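Local atomic coordinates of endolysin (Clostridium phage phiCD27, PDB entry 3QAY), a protein that probably cleaves the amide bond between N-acetylmuramic acid and L-alanine in clostridial peptidoglycan, acting as the zinc-dependent amidase domain of a phage endolysin. Residues A[25-31]-A[83-87]; A[100-105]-A[139-143]; A[33-38]-A[163-167]; A[117-121]-A[157-161]; A[93-99]-A[142-148]. All coordinates share one frame; numbering follows the deposited sequence.

The five contacts join strands, helices and a loop of one alpha/beta domain built on a mixed six-stranded sheet. Interactions 2 and 5 both use strand 140-148, which lies in the sheet between strand 80-87 of interaction 1 and strand 96-100 of interaction 5. Centres of interactions 1 and 5 lie about 10 Å apart, those of 1 and 2 about 20 Å. Helix 27-44 serves interactions 1 and 3, and helix 152-175 serves interactions 3 and 4. Along the chain, interaction 3 encloses interactions 2, 4 and 5. Interaction 1 holds two zinc ligands and interaction 5 borders the site through E145, while 2, 3 and 4 pack the sheet and helices farther off.

Interaction 1 of 5, residues A[25-31]-A[83-87]; sequences VNEYQYN and ELHLN. With ZN (zinc ion), chain E.
E27, in the first turn of helix 27-44, lies against H85 and L86 of strand 80-87 and carries a ligand to the zinc ion. Its CB and CG slide past the L86 side chain, with CG 3.8 Å from L86 CB. CG is anti to the backbone N (chi1 167°) and the chain stays extended, which carries the carboxylate past L86 to the metal. There OE1 turns to the backbone N of A21, while OE2 binds the zinc ion at 2.1 Å. OE2 also accepts a hydrogen bond from L86 N at 3.0 Å, the donor coming from above the carboxylate plane. H85 ND1 meets the same zinc ion at 2.0 Å, and H10 is a further protein ligand. On the side of the imidazole away from the metal, H85 NE2 donates to E83 OE1 over 2.7 Å, with the acceptor close to the imidazole plane. E83 in turn holds a salt bridge with K69. On the helix side, L86 CD1 packs 3.9 Å from V25 CG1 and equally near Y30 CB, so that this methyl lies against both residues. N31 lies over L84 CB with its amide, and a water that donates to H85 O is also weakly bonded by N31 ND2. Helix and strand therefore supply one zinc ligand each, and second-shell bonds from L86 N, A21 and E83 fix the rotation of both groups.

Interaction 2 of 5, residues A[100-105]-A[139-143]; sequences YYSNKG and PTAVL
Water carries the polar link between Y101 and A141. The bridging molecule accepts from Y101 N at 2.6 Å and donates to A141 O at 2.7 Å, joining the backbones just where the strand ending at Y100 gives way to a turn. S102 OG lies farther from the same water and its contact is weak. That hydroxyl has another task: S102 is the N-cap of helix 103-116, and its OG accepts from G105 N at 3.2 Å along a nearly straight bond (166°). The strand-turn-helix passage belongs to the alpha/beta fold of the domain, in which strand 96-100 runs antiparallel to strand 140-148 and helix 103-116 then packs back against the sheet. Van der Waals contacts make up the rest, and they centre on the first helical turn. T140 reaches it with CG2, which is anti to the backbone N (chi1 -57° for OG1) and stops 3.5 Å from G105 N. Its OG1 branch instead faces the K104 stem, 4.0 Å from K104 CB, the two side chains crossing at about a right angle. V142 CG1 comes 3.6 Å from G105 O and also touches Y100 CB. With no side chain on G105, T140 and V142 lie directly against its backbone. Y100 itself turns its ring toward L106 and A109, while the ring of Y101 packs on L134 and N135 of helix 132-135.

Interaction 3 of 5, residues A[33-38]-A[163-167]; sequences SLAPVL and HEGIA
L34 and I166 belong to the buried side of this helix-helix contact, with L38 and A167; the axes of segments 33-38 and 163-167 cross at -61° and come within 8.9 Å. The L34 side chain meets I166 at about a right angle, CD2 lying 3.8 Å from I166 CG2, and its other methyl, CD1, rests on the carbonyl O of H163. Next to it, A167 gives the closest approach of the two backbones: its CB sits 3.8 Å from L38 CA, and L38 CD1 covers A167 O. L84 of strand 80-87 packs beneath L34 and L38, so this side faces the sheet. Toward solvent the packing changes character. V37 lies across H163, with CG1 anti to the backbone N (chi1 176°), a setting that lays this methyl 3.7 Å from H163 C. Further out, the imidazole of H163 touches S33 through NE2, 3.7 Å from S33 CB, and its ring also meets that of Y30. E164, an exposed residue, only brushes V37. The close approach at A167 is consistent with its small side chain. Aliphatic side chains resting on one another and on backbone atoms make the contact, which in these segments depends on packing rather than polar pairing.

Interaction 4 of 5, residues A[117-121]-A[157-161]; sequences GTVFK and KAKKL. With PO4 (phosphate ion), chain H.
V119 O is held by the ammonium group of K157, whose NZ donates to it at 3.0 Å. The donor approaches in the carbonyl plane, at a C=O...N angle of 153°. K157 reaches this carbonyl from helix 152-175 as a fully extended chain, its CG anti to the carbonyl carbon (chi1 -76°), and its CD passes 3.5 Å from V119 O on the way. The same stem serves as an apolar surface: K157 CB lies 3.9 Å from F120 CE1, the two side chains sliding past each other in opposite directions. One turn further along the helix, L161 meets V119 tip to tip, both of its methyls touching V119 CG1 at 3.8 Å. That CG1 also sits over one face of the F120 ring, towards its rim. The ring reaches A158 with CZ and goes on to I166 and D154, which places it between the loop 117-121 and the helix. K121, at the end of this loop, gives a hydrogen bond from NZ to O1 of a phosphate ion probably from the crystallisation liquor. The amino end of K157, probably charged, thus satisfies a loop carbonyl while its methylenes share the apolar patch of V119, F120 and L161, so one side chain joins loop to helix in two ways.

Interaction 5 of 5, residues A[93-99]-A[142-148]; sequences GKGSEVL and VLIESFF
E97 and L99 pair with E145 and L143 as hydrogen-bonded sites of two antiparallel strands, 4.6 Å apart at closest axis approach and 167° in direction, with V98 and I144 the non-hydrogen-bonded pair between them. L99 N and L143 O are joined at 2.8 Å, and L143 N returns an equal bond to L99 O. The E97-E145 pair is looser at one end, E97 N reaching E145 O at 3.1 Å. Beyond it a water donates to both G95 O and E145 O. The S96 OG to S146 O bond is modelled unusually short, and its exact length is doubtful.

The V98 and I144 side chains lie side by side and point the same way, CG2 to CG2 at 4.1 Å, while V98 CG1 packs on V142 CB. On the opposite face L99 CB rests 4.0 Å from L143 CB. E97 and E145 also turn to that face, E97 being tied by salt bridges to K126 and R123. At the loop end, the F148 ring takes the G93-K94 peptide over one face, with K94 N above its centre, and G95 O at its edge. G93 CA makes a CH-pi contact, 4.2 Å from the ring centroid. With the nearest atom of the E145 side chain about 5 Å from the zinc ion, the strand pair borders the metal site of this alpha/beta amidase domain.

Interaction 1 of 5, residues A[25-31]-A[83-87]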
# COMPACT_ATOMS: atom_id res chain seq x y z
N VAL A 25 3.84 -0.04 -15.64
CA VAL A 25 2.49 -0.35 -15.18
C VAL A 25 1.92 0.90 -14.50
O VAL A 25 2.66 1.71 -13.95
CB VAL A 25 2.48 -1.54 -14.19
CG1 VAL A 25 3.24 -1.19 -12.91
CG2 VAL A 25 1.03 -1.99 -13.90
N ASN A 26 0.60 1.07 -14.57
CA ASN A 26 -0.03 2.18 -13.87
C ASN A 26 -0.13 1.84 -12.39
O ASN A 26 -0.59 0.75 -12.03
CB ASN A 26 -1.41 2.50 -14.45
CG ASN A 26 -1.99 3.79 -13.88
OD1 ASN A 26 -1.69 4.89 -14.35
ND2 ASN A 26 -2.82 3.65 -12.86
N GLU A 27 0.30 2.76 -11.54
CA GLU A 27 0.33 2.54 -10.10
C GLU A 27 -1.07 2.29 -9.55
O GLU A 27 -1.31 1.30 -8.87
CB GLU A 27 0.98 3.73 -9.39
CG GLU A 27 0.78 3.75 -7.89
CD GLU A 27 1.41 4.95 -7.23
OE1 GLU A 27 1.89 5.87 -7.93
OE2 GLU A 27 1.41 4.97 -5.98
N TYR A 28 -2.00 3.21 -9.84
CA TYR A 28 -3.37 3.10 -9.34
C TYR A 28 -4.02 1.78 -9.73
O TYR A 28 -4.59 1.10 -8.87
CB TYR A 28 -4.21 4.28 -9.82
CG TYR A 28 -5.69 4.15 -9.52
CD1 TYR A 28 -6.20 4.49 -8.27
CD2 TYR A 28 -6.58 3.71 -10.50
CE1 TYR A 28 -7.56 4.39 -8.00
CE2 TYR A 28 -7.93 3.59 -10.23
CZ TYR A 28 -8.42 3.93 -8.98
OH TYR A 28 -9.77 3.82 -8.73
N GLN A 29 -3.93 1.43 -11.01
CA GLN A 29 -4.55 0.21 -11.53
C GLN A 29 -3.95 -1.03 -10.87
O GLN A 29 -4.69 -1.92 -10.47
CB GLN A 29 -4.41 0.11 -13.06
CG GLN A 29 -5.16 1.21 -13.85
CD GLN A 29 -6.68 1.15 -13.70
OE1 GLN A 29 -7.26 0.10 -13.41
NE2 GLN A 29 -7.34 2.30 -13.89
N TYR A 30 -2.61 -1.10 -10.76
CA TYR A 30 -1.97 -2.25 -10.10
C TYR A 30 -2.51 -2.42 -8.68
O TYR A 30 -2.96 -3.51 -8.30
CB TYR A 30 -0.44 -2.13 -10.05
CG TYR A 30 0.19 -3.36 -9.41
CD1 TYR A 30 0.42 -4.50 -10.15
CD2 TYR A 30 0.50 -3.38 -8.06
CE1 TYR A 30 0.97 -5.64 -9.58
CE2 TYR A 30 1.05 -4.51 -7.46
CZ TYR A 30 1.28 -5.64 -8.23
OH TYR A 30 1.82 -6.76 -7.67
N ASN A 31 -2.49 -1.34 -7.91
CA ASN A 31 -2.91 -1.40 -6.51
C ASN A 31 -4.42 -1.60 -6.33
O ASN A 31 -4.85 -2.21 -5.35
CB ASN A 31 -2.41 -0.15 -5.76
CG ASN A 31 -0.89 -0.17 -5.55
OD1 ASN A 31 -0.21 0.84 -5.75
ND2 ASN A 31 -0.37 -1.32 -5.15
N GLU A 83 -1.79 1.75 3.27
CA GLU A 83 -2.06 2.35 1.96
C GLU A 83 -1.06 1.85 0.94
O GLU A 83 0.15 1.89 1.16
CB GLU A 83 -2.05 3.88 1.99
CG GLU A 83 -2.50 4.49 0.65
CD GLU A 83 -2.91 5.94 0.76
OE1 GLU A 83 -2.06 6.81 0.50
OE2 GLU A 83 -4.08 6.20 1.13
N LEU A 84 -1.58 1.40 -0.20
CA LEU A 84 -0.80 0.76 -1.23
C LEU A 84 -0.39 1.78 -2.27
O LEU A 84 -1.24 2.48 -2.86
CB LEU A 84 -1.61 -0.36 -1.89
CG LEU A 84 -2.01 -1.52 -0.98
CD1 LEU A 84 -2.83 -2.55 -1.75
CD2 LEU A 84 -0.77 -2.16 -0.37
N HIS A 85 0.92 1.85 -2.50
CA HIS A 85 1.52 2.66 -3.55
C HIS A 85 2.54 1.84 -4.33
O HIS A 85 2.93 0.73 -3.94
CB HIS A 85 2.23 3.88 -2.95
CG HIS A 85 1.29 4.93 -2.45
ND1 HIS A 85 0.99 6.06 -3.17
CD2 HIS A 85 0.58 5.02 -1.30
CE1 HIS A 85 0.14 6.81 -2.49
NE2 HIS A 85 -0.13 6.19 -1.35
N LEU A 86 2.94 2.40 -5.47
CA LEU A 86 4.13 1.98 -6.18
C LEU A 86 5.01 3.22 -6.29
O LEU A 86 4.51 4.35 -6.32
CB LEU A 86 3.79 1.43 -7.58
CG LEU A 86 3.06 0.09 -7.69
CD1 LEU A 86 2.95 -0.33 -9.16
CD2 LEU A 86 3.72 -1.01 -6.88
N ASN A 87 6.31 2.99 -6.34
CA ASN A 87 7.29 4.06 -6.36
C ASN A 87 7.61 4.46 -7.79
O ASN A 87 7.15 3.81 -8.74
CB ASN A 87 8.57 3.60 -5.64
CG ASN A 87 9.16 4.67 -4.73
OD1 ASN A 87 9.14 5.86 -5.05
ND2 ASN A 87 9.69 4.24 -3.58
ZN ZN E . 1.72 6.73 -4.90
O HOH W 1 1.64 -1.55 -3.27
O HOH W 2 2.05 8.90 -3.86

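Interaction 2 of 5, residues A[100-105]-A[139-143]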
# COMPACT_ATOMS: atom_id res chain seq x y z
N TYR A 100 6.30 5.10 7.57
CA TYR A 100 5.61 4.95 8.84
C TYR A 100 5.66 6.25 9.65
O TYR A 100 6.40 7.18 9.31
CB TYR A 100 6.21 3.79 9.64
CG TYR A 100 7.61 4.07 10.13
CD1 TYR A 100 7.83 4.68 11.36
CD2 TYR A 100 8.72 3.75 9.35
CE1 TYR A 100 9.11 4.96 11.80
CE2 TYR A 100 10.01 4.02 9.79
CZ TYR A 100 10.20 4.62 11.02
OH TYR A 100 11.47 4.90 11.46
N TYR A 101 4.88 6.28 10.73
CA TYR A 101 4.68 7.49 11.54
C TYR A 101 5.14 7.34 12.98
O TYR A 101 5.53 8.32 13.59
CB TYR A 101 3.20 7.88 11.53
CG TYR A 101 2.91 9.23 12.16
CD1 TYR A 101 3.18 10.40 11.49
CD2 TYR A 101 2.38 9.32 13.44
CE1 TYR A 101 2.94 11.64 12.05
CE2 TYR A 101 2.13 10.55 14.03
CZ TYR A 101 2.41 11.71 13.32
OH TYR A 101 2.16 12.95 13.86
N SER A 102 5.09 6.13 13.52
CA SER A 102 5.33 5.89 14.94
C SER A 102 6.24 4.69 15.16
O SER A 102 6.59 3.97 14.22
CB SER A 102 4.00 5.62 15.63
OG SER A 102 3.37 4.49 15.05
N ASN A 103 6.62 4.46 16.41
CA ASN A 103 7.41 3.29 16.77
C ASN A 103 6.66 1.99 16.48
O ASN A 103 7.27 0.99 16.09
CB ASN A 103 7.85 3.34 18.24
CG ASN A 103 8.93 4.39 18.50
OD1 ASN A 103 9.72 4.73 17.61
ND2 ASN A 103 8.98 4.88 19.73
N LYS A 104 5.34 1.99 16.67
CA LYS A 104 4.52 0.81 16.37
C LYS A 104 4.50 0.55 14.88
O LYS A 104 4.66 -0.59 14.44
CB LYS A 104 3.10 1.00 16.90
CG LYS A 104 2.99 0.92 18.42
CD LYS A 104 1.56 1.11 18.90
CE LYS A 104 1.47 0.99 20.42
NZ LYS A 104 2.12 2.14 21.11
N GLY A 105 4.30 1.61 14.11
CA GLY A 105 4.37 1.56 12.66
C GLY A 105 5.72 1.08 12.15
O GLY A 105 5.77 0.34 11.19
N PRO A 139 -5.69 5.04 13.65
CA PRO A 139 -4.92 3.81 13.85
C PRO A 139 -3.46 3.95 13.41
O PRO A 139 -3.12 4.84 12.62
CB PRO A 139 -5.64 2.79 12.97
CG PRO A 139 -6.34 3.60 11.94
CD PRO A 139 -6.73 4.88 12.61
N THR A 140 -2.61 3.07 13.94
CA THR A 140 -1.28 2.88 13.39
C THR A 140 -1.40 2.69 11.89
O THR A 140 -2.28 1.96 11.42
CB THR A 140 -0.60 1.64 14.00
OG1 THR A 140 -0.56 1.79 15.42
CG2 THR A 140 0.82 1.48 13.47
N ALA A 141 -0.55 3.38 11.13
CA ALA A 141 -0.61 3.32 9.67
C ALA A 141 0.76 3.10 9.05
O ALA A 141 1.78 3.54 9.60
CB ALA A 141 -1.23 4.58 9.12
N VAL A 142 0.78 2.41 7.91
CA VAL A 142 1.96 2.32 7.08
C VAL A 142 1.59 2.54 5.62
O VAL A 142 0.50 2.20 5.18
CB VAL A 142 2.71 0.97 7.25
CG1 VAL A 142 3.24 0.85 8.66
CG2 VAL A 142 1.82 -0.20 6.90
N LEU A 143 2.51 3.16 4.88
CA LEU A 143 2.33 3.37 3.46
C LEU A 143 3.33 2.47 2.77
O LEU A 143 4.54 2.63 2.95
CB LEU A 143 2.56 4.83 3.12
CG LEU A 143 2.27 5.29 1.69
CD1 LEU A 143 2.21 6.80 1.63
CD2 LEU A 143 3.32 4.76 0.71
O HOH W 3 3.10 4.56 11.66

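Interaction 3 of 5, residues A[33-38]-A[163-167]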
# COMPACT_ATOMS: atom_id res chain seq x y z
N SER A 33 -5.95 -3.63 -8.23
CA SER A 33 -5.96 -5.09 -8.40
C SER A 33 -5.39 -5.84 -7.20
O SER A 33 -5.93 -6.86 -6.80
CB SER A 33 -5.21 -5.50 -9.67
OG SER A 33 -5.94 -5.15 -10.82
N LEU A 34 -4.29 -5.35 -6.64
CA LEU A 34 -3.65 -5.97 -5.46
C LEU A 34 -4.50 -5.92 -4.18
O LEU A 34 -4.54 -6.88 -3.41
CB LEU A 34 -2.31 -5.29 -5.18
CG LEU A 34 -1.53 -5.80 -3.96
CD1 LEU A 34 -1.23 -7.29 -4.12
CD2 LEU A 34 -0.24 -4.99 -3.77
N ALA A 35 -5.16 -4.79 -3.95
CA ALA A 35 -5.86 -4.54 -2.68
C ALA A 35 -6.79 -5.68 -2.24
O ALA A 35 -6.69 -6.14 -1.11
CB ALA A 35 -6.62 -3.21 -2.74
N PRO A 36 -7.70 -6.14 -3.13
CA PRO A 36 -8.60 -7.25 -2.79
C PRO A 36 -7.90 -8.60 -2.57
O PRO A 36 -8.35 -9.40 -1.77
CB PRO A 36 -9.55 -7.32 -3.98
CG PRO A 36 -8.87 -6.61 -5.07
CD PRO A 36 -8.03 -5.56 -4.44
N VAL A 37 -6.80 -8.83 -3.28
CA VAL A 37 -5.99 -10.03 -3.06
C VAL A 37 -5.30 -9.96 -1.69
O VAL A 37 -5.27 -10.96 -0.95
CB VAL A 37 -4.94 -10.21 -4.17
CG1 VAL A 37 -4.03 -11.41 -3.89
CG2 VAL A 37 -5.63 -10.37 -5.53
N LEU A 38 -4.77 -8.79 -1.35
CA LEU A 38 -4.15 -8.57 -0.04
C LEU A 38 -5.15 -8.77 1.10
O LEU A 38 -4.84 -9.41 2.10
CB LEU A 38 -3.54 -7.16 0.05
CG LEU A 38 -2.81 -6.76 1.33
CD1 LEU A 38 -1.69 -7.75 1.66
CD2 LEU A 38 -2.26 -5.34 1.25
N HIS A 163 -0.12 -11.29 -7.72
CA HIS A 163 -0.72 -10.50 -6.63
C HIS A 163 -0.65 -11.26 -5.30
O HIS A 163 -0.40 -10.67 -4.24
CB HIS A 163 -2.16 -10.14 -6.94
CG HIS A 163 -2.33 -9.34 -8.20
ND1 HIS A 163 -1.46 -8.33 -8.55
CD2 HIS A 163 -3.27 -9.40 -9.17
CE1 HIS A 163 -1.86 -7.80 -9.69
NE2 HIS A 163 -2.95 -8.42 -10.09
N GLU A 164 -0.88 -12.57 -5.37
CA GLU A 164 -0.85 -13.47 -4.21
C GLU A 164 0.54 -13.55 -3.59
O GLU A 164 0.69 -13.59 -2.37
CB GLU A 164 -1.30 -14.85 -4.65
CG GLU A 164 -1.23 -15.96 -3.64
CD GLU A 164 -1.77 -17.24 -4.23
OE1 GLU A 164 -0.96 -18.12 -4.62
OE2 GLU A 164 -3.00 -17.33 -4.37
N GLY A 165 1.56 -13.59 -4.45
CA GLY A 165 2.95 -13.60 -4.01
C GLY A 165 3.36 -12.32 -3.28
O GLY A 165 4.05 -12.38 -2.27
N ILE A 166 2.95 -11.18 -3.82
CA ILE A 166 3.19 -9.89 -3.16
C ILE A 166 2.40 -9.80 -1.86
O ILE A 166 2.94 -9.41 -0.82
CB ILE A 166 2.78 -8.70 -4.07
CG1 ILE A 166 3.75 -8.56 -5.24
CG2 ILE A 166 2.73 -7.38 -3.26
CD1 ILE A 166 4.97 -7.73 -4.93
N ALA A 167 1.12 -10.17 -1.92
CA ALA A 167 0.24 -10.16 -0.76
C ALA A 167 0.80 -11.00 0.38
O ALA A 167 0.86 -10.55 1.53
CB ALA A 167 -1.15 -10.66 -1.15

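Interaction 4 of 5, residues A[117-121]-A[157-161]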
# COMPACT_ATOMS: atom_id res chain seq x y z
N GLY A 117 11.92 -7.69 0.77
CA GLY A 117 13.36 -7.75 0.53
C GLY A 117 13.90 -9.09 0.06
O GLY A 117 15.01 -9.17 -0.47
N THR A 118 13.11 -10.14 0.25
CA THR A 118 13.45 -11.47 -0.25
C THR A 118 13.39 -11.56 -1.79
O THR A 118 13.98 -12.48 -2.38
CB THR A 118 12.49 -12.51 0.35
OG1 THR A 118 13.10 -13.81 0.30
CG2 THR A 118 11.17 -12.52 -0.40
N VAL A 119 12.68 -10.63 -2.41
CA VAL A 119 12.50 -10.59 -3.87
C VAL A 119 13.00 -9.27 -4.49
O VAL A 119 13.67 -9.28 -5.53
CB VAL A 119 11.02 -10.77 -4.23
CG1 VAL A 119 10.81 -10.63 -5.73
CG2 VAL A 119 10.54 -12.14 -3.72
N PHE A 120 12.67 -8.16 -3.85
CA PHE A 120 13.08 -6.83 -4.29
C PHE A 120 14.27 -6.32 -3.47
O PHE A 120 14.64 -6.91 -2.45
CB PHE A 120 11.92 -5.85 -4.13
CG PHE A 120 10.68 -6.25 -4.87
CD1 PHE A 120 10.53 -5.93 -6.21
CD2 PHE A 120 9.67 -6.95 -4.23
CE1 PHE A 120 9.40 -6.31 -6.91
CE2 PHE A 120 8.53 -7.33 -4.92
CZ PHE A 120 8.39 -7.01 -6.26
N LYS A 121 14.85 -5.21 -3.91
CA LYS A 121 15.83 -4.50 -3.09
C LYS A 121 15.13 -3.95 -1.85
O LYS A 121 14.12 -3.26 -1.97
CB LYS A 121 16.45 -3.35 -3.89
CG LYS A 121 17.40 -2.47 -3.09
CD LYS A 121 17.80 -1.25 -3.89
CE LYS A 121 18.91 -0.47 -3.22
NZ LYS A 121 20.24 -1.12 -3.40
N LYS A 157 9.45 -9.00 -11.79
CA LYS A 157 9.44 -9.75 -10.53
C LYS A 157 8.03 -9.84 -9.95
O LYS A 157 7.62 -10.90 -9.49
CB LYS A 157 10.37 -9.11 -9.49
CG LYS A 157 11.85 -9.35 -9.73
CD LYS A 157 12.66 -8.51 -8.75
CE LYS A 157 14.15 -8.78 -8.87
NZ LYS A 157 14.92 -7.96 -7.92
N ALA A 158 7.30 -8.73 -10.00
CA ALA A 158 5.94 -8.67 -9.46
C ALA A 158 5.00 -9.60 -10.21
O ALA A 158 4.23 -10.34 -9.59
CB ALA A 158 5.40 -7.23 -9.52
N LYS A 159 5.07 -9.57 -11.54
CA LYS A 159 4.30 -10.49 -12.38
C LYS A 159 4.71 -11.96 -12.19
O LYS A 159 3.88 -12.86 -12.36
CB LYS A 159 4.39 -10.09 -13.85
CG LYS A 159 3.62 -8.81 -14.17
CD LYS A 159 3.56 -8.53 -15.67
CE LYS A 159 4.91 -8.12 -16.23
NZ LYS A 159 4.84 -7.87 -17.70
N LYS A 160 5.97 -12.20 -11.83
CA LYS A 160 6.41 -13.55 -11.47
C LYS A 160 5.77 -14.00 -10.16
O LYS A 160 5.20 -15.08 -10.08
CB LYS A 160 7.94 -13.62 -11.40
CG LYS A 160 8.51 -14.97 -10.98
CD LYS A 160 9.99 -15.09 -11.33
CE LYS A 160 10.60 -16.38 -10.78
NZ LYS A 160 11.85 -16.77 -11.53
N LEU A 161 5.85 -13.15 -9.13
CA LEU A 161 5.22 -13.43 -7.83
C LEU A 161 3.71 -13.52 -7.95
O LEU A 161 3.08 -14.37 -7.32
CB LEU A 161 5.57 -12.35 -6.80
CG LEU A 161 6.78 -12.56 -5.90
CD1 LEU A 161 7.97 -13.03 -6.70
CD2 LEU A 161 7.09 -11.28 -5.16
P PO4 H . 21.07 -4.26 -1.46
O1 PO4 H . 20.59 -3.95 -2.86
O2 PO4 H . 22.57 -4.43 -1.47
O3 PO4 H . 20.69 -3.17 -0.50
O4 PO4 H . 20.43 -5.56 -1.02

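Interaction 5 of 5, residues A[93-99]-A[142-148]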
# COMPACT_ATOMS: atom_id res chain seq x y z
N GLY A 93 15.71 3.80 -10.24
CA GLY A 93 15.33 3.43 -8.88
C GLY A 93 14.58 2.11 -8.87
O GLY A 93 13.81 1.81 -9.79
N LYS A 94 14.81 1.31 -7.84
CA LYS A 94 14.14 0.02 -7.72
C LYS A 94 14.04 -0.41 -6.26
O LYS A 94 14.77 0.08 -5.41
CB LYS A 94 14.87 -1.06 -8.53
CG LYS A 94 16.26 -1.43 -8.01
CD LYS A 94 16.84 -2.57 -8.85
CE LYS A 94 18.29 -2.83 -8.52
NZ LYS A 94 19.15 -1.74 -9.06
N GLY A 95 13.11 -1.33 -6.00
CA GLY A 95 12.99 -1.95 -4.69
C GLY A 95 11.77 -1.53 -3.90
O GLY A 95 10.93 -0.76 -4.37
N SER A 96 11.71 -2.04 -2.67
CA SER A 96 10.57 -1.86 -1.79
C SER A 96 10.94 -0.94 -0.64
O SER A 96 12.09 -0.87 -0.23
CB SER A 96 10.12 -3.20 -1.23
OG SER A 96 9.86 -4.11 -2.28
N GLU A 97 9.92 -0.28 -0.10
CA GLU A 97 10.09 0.76 0.87
C GLU A 97 8.75 0.93 1.61
O GLU A 97 7.70 0.86 0.98
CB GLU A 97 10.46 2.01 0.09
CG GLU A 97 10.52 3.29 0.79
CD GLU A 97 11.08 4.35 -0.13
OE1 GLU A 97 10.32 5.25 -0.54
OE2 GLU A 97 12.27 4.23 -0.48
N VAL A 98 8.79 1.11 2.92
CA VAL A 98 7.56 1.30 3.70
C VAL A 98 7.68 2.55 4.58
O VAL A 98 8.62 2.68 5.37
CB VAL A 98 7.22 0.06 4.56
CG1 VAL A 98 5.99 0.31 5.43
CG2 VAL A 98 7.03 -1.18 3.68
N LEU A 99 6.72 3.47 4.44
CA LEU A 99 6.71 4.71 5.21
C LEU A 99 5.84 4.56 6.45
O LEU A 99 4.77 3.95 6.39
CB LEU A 99 6.24 5.89 4.35
CG LEU A 99 6.91 5.99 2.97
CD1 LEU A 99 6.49 7.26 2.23
CD2 LEU A 99 8.43 5.93 3.10
N VAL A 142 0.78 2.41 7.91
CA VAL A 142 1.96 2.32 7.08
C VAL A 142 1.59 2.54 5.62
O VAL A 142 0.50 2.20 5.18
CB VAL A 142 2.71 0.97 7.25
CG1 VAL A 142 3.24 0.85 8.66
CG2 VAL A 142 1.82 -0.20 6.90
N LEU A 143 2.51 3.16 4.88
CA LEU A 143 2.33 3.37 3.46
C LEU A 143 3.33 2.47 2.77
O LEU A 143 4.54 2.63 2.95
CB LEU A 143 2.56 4.83 3.12
CG LEU A 143 2.27 5.29 1.69
CD1 LEU A 143 2.21 6.80 1.63
CD2 LEU A 143 3.32 4.76 0.71
N ILE A 144 2.83 1.51 2.00
CA ILE A 144 3.70 0.55 1.33
C ILE A 144 3.95 0.97 -0.12
O ILE A 144 3.01 1.15 -0.91
CB ILE A 144 3.14 -0.88 1.37
CG1 ILE A 144 2.79 -1.29 2.80
CG2 ILE A 144 4.15 -1.86 0.78
CD1 ILE A 144 2.13 -2.66 2.91
N GLU A 145 5.23 1.16 -0.44
CA GLU A 145 5.69 1.34 -1.81
C GLU A 145 6.31 0.00 -2.23
O GLU A 145 7.51 -0.21 -2.05
CB GLU A 145 6.72 2.47 -1.88
CG GLU A 145 6.20 3.82 -1.35
CD GLU A 145 5.89 4.83 -2.44
OE1 GLU A 145 6.23 4.60 -3.61
OE2 GLU A 145 5.31 5.89 -2.11
N SER A 146 5.48 -0.88 -2.79
CA SER A 146 5.84 -2.29 -3.01
C SER A 146 7.02 -2.49 -3.95
O SER A 146 7.89 -3.33 -3.69
CB SER A 146 4.64 -3.07 -3.56
OG SER A 146 3.61 -3.20 -2.59
N PHE A 147 7.03 -1.74 -5.05
CA PHE A 147 8.10 -1.75 -6.04
C PHE A 147 7.93 -0.54 -6.96
O PHE A 147 6.96 0.20 -6.83
CB PHE A 147 8.11 -3.06 -6.84
CG PHE A 147 6.82 -3.34 -7.59
CD1 PHE A 147 6.61 -2.81 -8.86
CD2 PHE A 147 5.83 -4.12 -7.02
CE1 PHE A 147 5.42 -3.05 -9.54
CE2 PHE A 147 4.65 -4.38 -7.70
CZ PHE A 147 4.44 -3.84 -8.95
N PHE A 148 8.87 -0.34 -7.89
CA PHE A 148 8.82 0.81 -8.80
C PHE A 148 7.99 0.51 -10.05
O PHE A 148 8.26 -0.43 -10.79
CB PHE A 148 10.23 1.27 -9.20
CG PHE A 148 10.91 2.11 -8.15
CD1 PHE A 148 11.19 3.45 -8.38
CD2 PHE A 148 11.23 1.58 -6.91
CE1 PHE A 148 11.81 4.24 -7.42
CE2 PHE A 148 11.85 2.36 -5.93
CZ PHE A 148 12.14 3.69 -6.19
O HOH W 4 9.54 1.42 -3.43